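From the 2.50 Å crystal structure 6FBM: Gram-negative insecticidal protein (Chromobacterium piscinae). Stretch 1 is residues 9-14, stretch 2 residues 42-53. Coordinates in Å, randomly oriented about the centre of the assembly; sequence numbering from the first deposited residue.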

ATOM      1  N   GLN A   9       6.301  17.465 -20.142  1.00 39.70           N
ATOM      2  CA  GLN A   9       7.212  17.125 -18.990  1.00 40.84           C
ATOM      3  C   GLN A   9       8.679  16.930 -19.352  1.00 33.68           C
ATOM      4  O   GLN A   9       9.070  16.686 -20.496  1.00 31.01           O
ATOM      5  CB  GLN A   9       6.728  15.857 -18.170  1.00 46.01           C
ATOM      6  CG  GLN A   9       5.386  15.968 -17.439  1.00 50.80           C
ATOM      7  CD  GLN A   9       5.448  16.710 -16.088  1.00 51.77           C
ATOM      8  OE1 GLN A   9       4.724  17.697 -15.890  1.00 56.13           O
ATOM      9  NE2 GLN A   9       6.319  16.254 -15.177  1.00 43.64           N
ATOM     10  N   LEU A  10       9.481  16.906 -18.304  1.00 29.28           N
ATOM     11  CA  LEU A  10      10.891  16.694 -18.408  1.00 25.43           C
ATOM     12  C   LEU A  10      11.323  15.313 -17.993  1.00 22.95           C
ATOM     13  O   LEU A  10      12.512  15.138 -17.832  1.00 24.89           O
ATOM     14  CB  LEU A  10      11.645  17.730 -17.560  1.00 25.43           C
ATOM     15  CG  LEU A  10      11.490  19.202 -18.009  1.00 26.44           C
ATOM     16  CD1 LEU A  10      12.064  20.164 -16.988  1.00 26.55           C
ATOM     17  CD2 LEU A  10      12.110  19.489 -19.370  1.00 26.68           C
ATOM     18  N   GLY A  11      10.422  14.335 -17.901  1.00 19.79           N
ATOM     19  CA  GLY A  11      10.831  12.976 -17.567  1.00 18.03           C
ATOM     20  C   GLY A  11      10.927  12.743 -16.067  1.00 15.86           C
ATOM     21  O   GLY A  11      10.749  13.661 -15.271  1.00 15.24           O
ATOM     22  N   ASN A  12      11.225  11.515 -15.696  1.00 13.78           N
ATOM     23  CA  ASN A  12      11.150  11.102 -14.300  1.00 12.90           C
ATOM     24  C   ASN A  12      12.530  10.837 -13.663  1.00 12.08           C
ATOM     25  O   ASN A  12      12.590  10.325 -12.549  1.00 12.00           O
ATOM     26  CB  ASN A  12      10.278   9.830 -14.194  1.00 12.82           C
ATOM     27  CG  ASN A  12      10.956   8.625 -14.816  1.00 13.26           C
ATOM     28  OD1 ASN A  12      11.801   8.773 -15.683  1.00 12.88           O
ATOM     29  ND2 ASN A  12      10.554   7.474 -14.431  1.00 13.94           N
ATOM     30  N   LEU A  13      13.625  11.158 -14.355  1.00 10.64           N
ATOM     31  CA  LEU A  13      14.953  10.916 -13.806  1.00  9.81           C
ATOM     32  C   LEU A  13      15.158  11.928 -12.694  1.00  9.81           C
ATOM     33  O   LEU A  13      15.055  13.110 -12.931  1.00  9.24           O
ATOM     34  CB  LEU A  13      16.044  11.136 -14.846  1.00  9.45           C
ATOM     35  CG  LEU A  13      17.493  10.912 -14.366  1.00  9.29           C
ATOM     36  CD1 LEU A  13      17.826   9.414 -14.208  1.00  9.13           C
ATOM     37  CD2 LEU A  13      18.441  11.636 -15.323  1.00  9.09           C
ATOM     38  N   PRO A  14      15.423  11.448 -11.465  1.00 10.14           N
ATOM     39  CA  PRO A  14      15.666  12.396 -10.393  1.00 10.23           C
ATOM     40  C   PRO A  14      16.844  13.339 -10.698  1.00 10.54           C
ATOM     41  O   PRO A  14      17.870  12.933 -11.274  1.00 10.70           O
ATOM     42  CB  PRO A  14      15.981  11.485  -9.208  1.00 10.28           C
ATOM     43  CG  PRO A  14      15.241  10.238  -9.466  1.00 10.05           C
ATOM     44  CD  PRO A  14      15.327  10.048 -10.961  1.00 10.02           C
ATOM     45  N   ASP A  42      13.961  25.923 -22.227  1.00 23.33           N
ATOM     46  CA  ASP A  42      12.967  25.028 -22.775  1.00 23.43           C
ATOM     47  C   ASP A  42      13.848  23.917 -23.331  1.00 21.49           C
ATOM     48  O   ASP A  42      14.554  24.131 -24.302  1.00 20.76           O
ATOM     49  CB  ASP A  42      12.196  25.746 -23.891  1.00 25.26           C
ATOM     50  CG  ASP A  42      11.211  24.825 -24.637  1.00 27.38           C
ATOM     51  OD1 ASP A  42      11.106  23.614 -24.348  1.00 28.50           O
ATOM     52  OD2 ASP A  42      10.492  25.313 -25.536  1.00 27.54           O
ATOM     53  N   PHE A  43      13.814  22.744 -22.707  1.00 19.59           N
ATOM     54  CA  PHE A  43      14.752  21.662 -23.046  1.00 18.40           C
ATOM     55  C   PHE A  43      14.295  20.717 -24.157  1.00 18.03           C
ATOM     56  O   PHE A  43      14.975  19.725 -24.429  1.00 16.57           O
ATOM     57  CB  PHE A  43      15.116  20.873 -21.786  1.00 18.18           C
ATOM     58  CG  PHE A  43      15.990  21.625 -20.842  1.00 17.59           C
ATOM     59  CD1 PHE A  43      17.296  21.921 -21.190  1.00 17.30           C
ATOM     60  CD2 PHE A  43      15.513  22.030 -19.604  1.00 17.78           C
ATOM     61  CE1 PHE A  43      18.099  22.614 -20.318  1.00 17.13           C
ATOM     62  CE2 PHE A  43      16.322  22.713 -18.725  1.00 17.42           C
ATOM     63  CZ  PHE A  43      17.611  23.002 -19.074  1.00 16.93           C
ATOM     64  N   GLY A  44      13.161  21.034 -24.791  1.00 18.40           N
ATOM     65  CA  GLY A  44      12.551  20.184 -25.799  1.00 19.58           C
ATOM     66  C   GLY A  44      11.722  19.117 -25.107  1.00 21.46           C
ATOM     67  O   GLY A  44      12.057  18.657 -23.955  1.00 22.22           O
ATOM     68  N   GLY A  45      10.639  18.728 -25.776  1.00 20.17           N
ATOM     69  CA  GLY A  45       9.741  17.698 -25.258  1.00 20.25           C
ATOM     70  C   GLY A  45      10.182  16.287 -25.595  1.00 20.84           C
ATOM     71  O   GLY A  45       9.588  15.341 -25.077  1.00 22.48           O
ATOM     72  N   GLU A  46      11.217  16.140 -26.433  1.00 21.55           N
ATOM     73  CA  GLU A  46      11.738  14.834 -26.751  1.00 21.80           C
ATOM     74  C   GLU A  46      12.563  14.328 -25.562  1.00 20.37           C
ATOM     75  O   GLU A  46      13.356  15.069 -24.972  1.00 18.93           O
ATOM     76  CB  GLU A  46      12.585  14.838 -28.029  1.00 25.08           C
ATOM     77  CG  GLU A  46      11.834  15.211 -29.298  1.00 29.91           C
ATOM     78  CD  GLU A  46      12.039  16.669 -29.732  1.00 37.14           C
ATOM     79  OE1 GLU A  46      12.485  17.546 -28.922  1.00 38.07           O
ATOM     80  OE2 GLU A  46      11.745  16.955 -30.931  1.00 43.79           O
ATOM     81  N   LEU A  47      12.370  13.050 -25.249  1.00 19.32           N
ATOM     82  CA  LEU A  47      12.967  12.429 -24.094  1.00 19.25           C
ATOM     83  C   LEU A  47      13.750  11.192 -24.497  1.00 18.36           C
ATOM     84  O   LEU A  47      13.359  10.463 -25.417  1.00 16.35           O
ATOM     85  CB  LEU A  47      11.890  12.014 -23.073  1.00 18.70           C
ATOM     86  CG  LEU A  47      10.949  13.118 -22.586  1.00 18.82           C
ATOM     87  CD1 LEU A  47       9.847  12.553 -21.732  1.00 18.38           C
ATOM     88  CD2 LEU A  47      11.708  14.217 -21.855  1.00 19.42           C
ATOM     89  N   ASP A  48      14.876  10.992 -23.807  1.00 17.99           N
ATOM     90  CA  ASP A  48      15.607   9.766 -23.880  1.00 19.96           C
ATOM     91  C   ASP A  48      15.168   8.927 -22.711  1.00 20.42           C
ATOM     92  O   ASP A  48      14.724   9.450 -21.731  1.00 19.64           O
ATOM     93  CB  ASP A  48      17.127  10.059 -23.773  1.00 21.75           C
ATOM     94  CG  ASP A  48      17.896   9.686 -24.992  1.00 23.13           C
ATOM     95  OD1 ASP A  48      17.668   8.496 -25.404  1.00 24.42           O
ATOM     96  OD2 ASP A  48      18.852  10.474 -25.357  1.00 22.99           O
ATOM     97  N   SER A  49      15.400   7.620 -22.829  1.00 20.85           N
ATOM     98  CA  SER A  49      15.291   6.757 -21.682  1.00 20.27           C
ATOM     99  C   SER A  49      16.609   6.068 -21.431  1.00 19.46           C
ATOM    100  O   SER A  49      17.380   5.815 -22.331  1.00 21.07           O
ATOM    101  CB  SER A  49      14.111   5.778 -21.820  1.00 20.80           C
ATOM    102  OG  SER A  49      14.453   4.616 -22.567  1.00 21.58           O
ATOM    103  N   ILE A  50      16.820   5.772 -20.180  1.00 19.24           N
ATOM    104  CA  ILE A  50      18.063   5.208 -19.701  1.00 19.16           C
ATOM    105  C   ILE A  50      17.734   4.180 -18.616  1.00 18.64           C
ATOM    106  O   ILE A  50      16.791   4.367 -17.837  1.00 17.90           O
ATOM    107  CB  ILE A  50      18.973   6.330 -19.160  1.00 20.08           C
ATOM    108  CG1 ILE A  50      20.357   5.824 -18.862  1.00 20.32           C
ATOM    109  CG2 ILE A  50      18.348   7.030 -17.928  1.00 21.15           C
ATOM    110  CD1 ILE A  50      21.210   6.811 -18.079  1.00 20.76           C
ATOM    111  N   GLU A  51      18.518   3.101 -18.589  1.00 19.84           N
ATOM    112  CA  GLU A  51      18.453   2.093 -17.558  1.00 21.65           C
ATOM    113  C   GLU A  51      19.534   2.337 -16.498  1.00 20.25           C
ATOM    114  O   GLU A  51      20.712   2.496 -16.811  1.00 20.28           O
ATOM    115  CB  GLU A  51      18.607   0.709 -18.161  1.00 24.78           C
ATOM    116  CG  GLU A  51      17.982  -0.417 -17.316  1.00 27.11           C
ATOM    117  CD  GLU A  51      18.989  -1.476 -16.916  1.00 30.96           C
ATOM    118  OE1 GLU A  51      18.728  -2.655 -17.293  1.00 34.90           O
ATOM    119  OE2 GLU A  51      19.971  -1.144 -16.164  1.00 31.23           O
ATOM    120  N   ILE A  52      19.096   2.416 -15.248  1.00 18.83           N
ATOM    121  CA  ILE A  52      19.949   2.643 -14.115  1.00 18.56           C
ATOM    122  C   ILE A  52      19.546   1.638 -13.046  1.00 20.17           C
ATOM    123  O   ILE A  52      18.487   1.765 -12.431  1.00 19.42           O
ATOM    124  CB  ILE A  52      19.772   4.063 -13.584  1.00 17.59           C
ATOM    125  CG1 ILE A  52      20.258   5.072 -14.629  1.00 17.23           C
ATOM    126  CG2 ILE A  52      20.512   4.270 -12.274  1.00 18.09           C
ATOM    127  CD1 ILE A  52      20.023   6.513 -14.274  1.00 17.19           C
ATOM    128  N   GLU A  53      20.392   0.643 -12.829  1.00 22.64           N
ATOM    129  CA  GLU A  53      20.160  -0.401 -11.839  1.00 25.90           C
ATOM    130  C   GLU A  53      18.774  -1.016 -11.936  1.00 23.73           C
ATOM    131  O   GLU A  53      18.030  -1.035 -10.963  1.00 21.61           O
ATOM    132  CB  GLU A  53      20.355   0.141 -10.415  1.00 31.88           C
ATOM    133  CG  GLU A  53      21.811   0.404 -10.043  1.00 36.82           C
ATOM    134  CD  GLU A  53      21.993   0.497  -8.547  1.00 39.79           C
ATOM    135  OE1 GLU A  53      21.287  -0.234  -7.811  1.00 38.23           O
ATOM    136  OE2 GLU A  53      22.849   1.308  -8.114  1.00 52.45           O
TER

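The contact between residues 9-14 and 42-53 is a small, mainly apolar contact in which leucine, isoleucine and phenylalanine side chains pack on one another and one leucine methyl also rests on backbone, with no hydrogen bond or salt bridge crossing it. It illustrates how an irregular segment can rest against a strand and the loop before it without any hydrogen bond between them: stretch 1 has no regular secondary structure, residues 47-52 form a strand, and only 281 Å² is buried, both sides summed.

The tightest point lies at Leu13, a buried residue whose CA-to-CB bond points toward stretch 2. With chi1 t and chi2 p, its CD1 comes to 3.6 Å from CD1 of Ile52, a snug methyl-methyl contact, and 4.4 Å from CG2 of Ile50. Branched aliphatic chains suit this place because their methyl groups can fill space without leaving a polar group unpaired.

Further back, Leu47 meets backbone instead of side chains. Its CD2 lies 3.9 Å from Gln9 O, 4.0 Å from Leu10 C and 4.2 Å from Gly11 N, so one methyl packs against a short run of main chain. Gly11 fits this arrangement: a CB there would point toward stretch 2, about 4.0 Å from CD2 of Leu47, which is still tolerable. The stricter demand is local, since at phi 86° and psi 177° a CB would be jammed against the carbonyl oxygen of Leu10.

Leu10 starts with its CA-to-CB bond directed away, yet the end of its side chain comes nearer, bringing CD2 to 4.1 Å from Phe43 CB. That methyl sits at the edge of the Phe43 ring, near its plane, so the pair does not pack face-on. Across Phe43, a weak hydrogen bond runs from Gly44 N to Asp42 OD1 (3.3 Å), while the positive phi of Gly44 favours glycine.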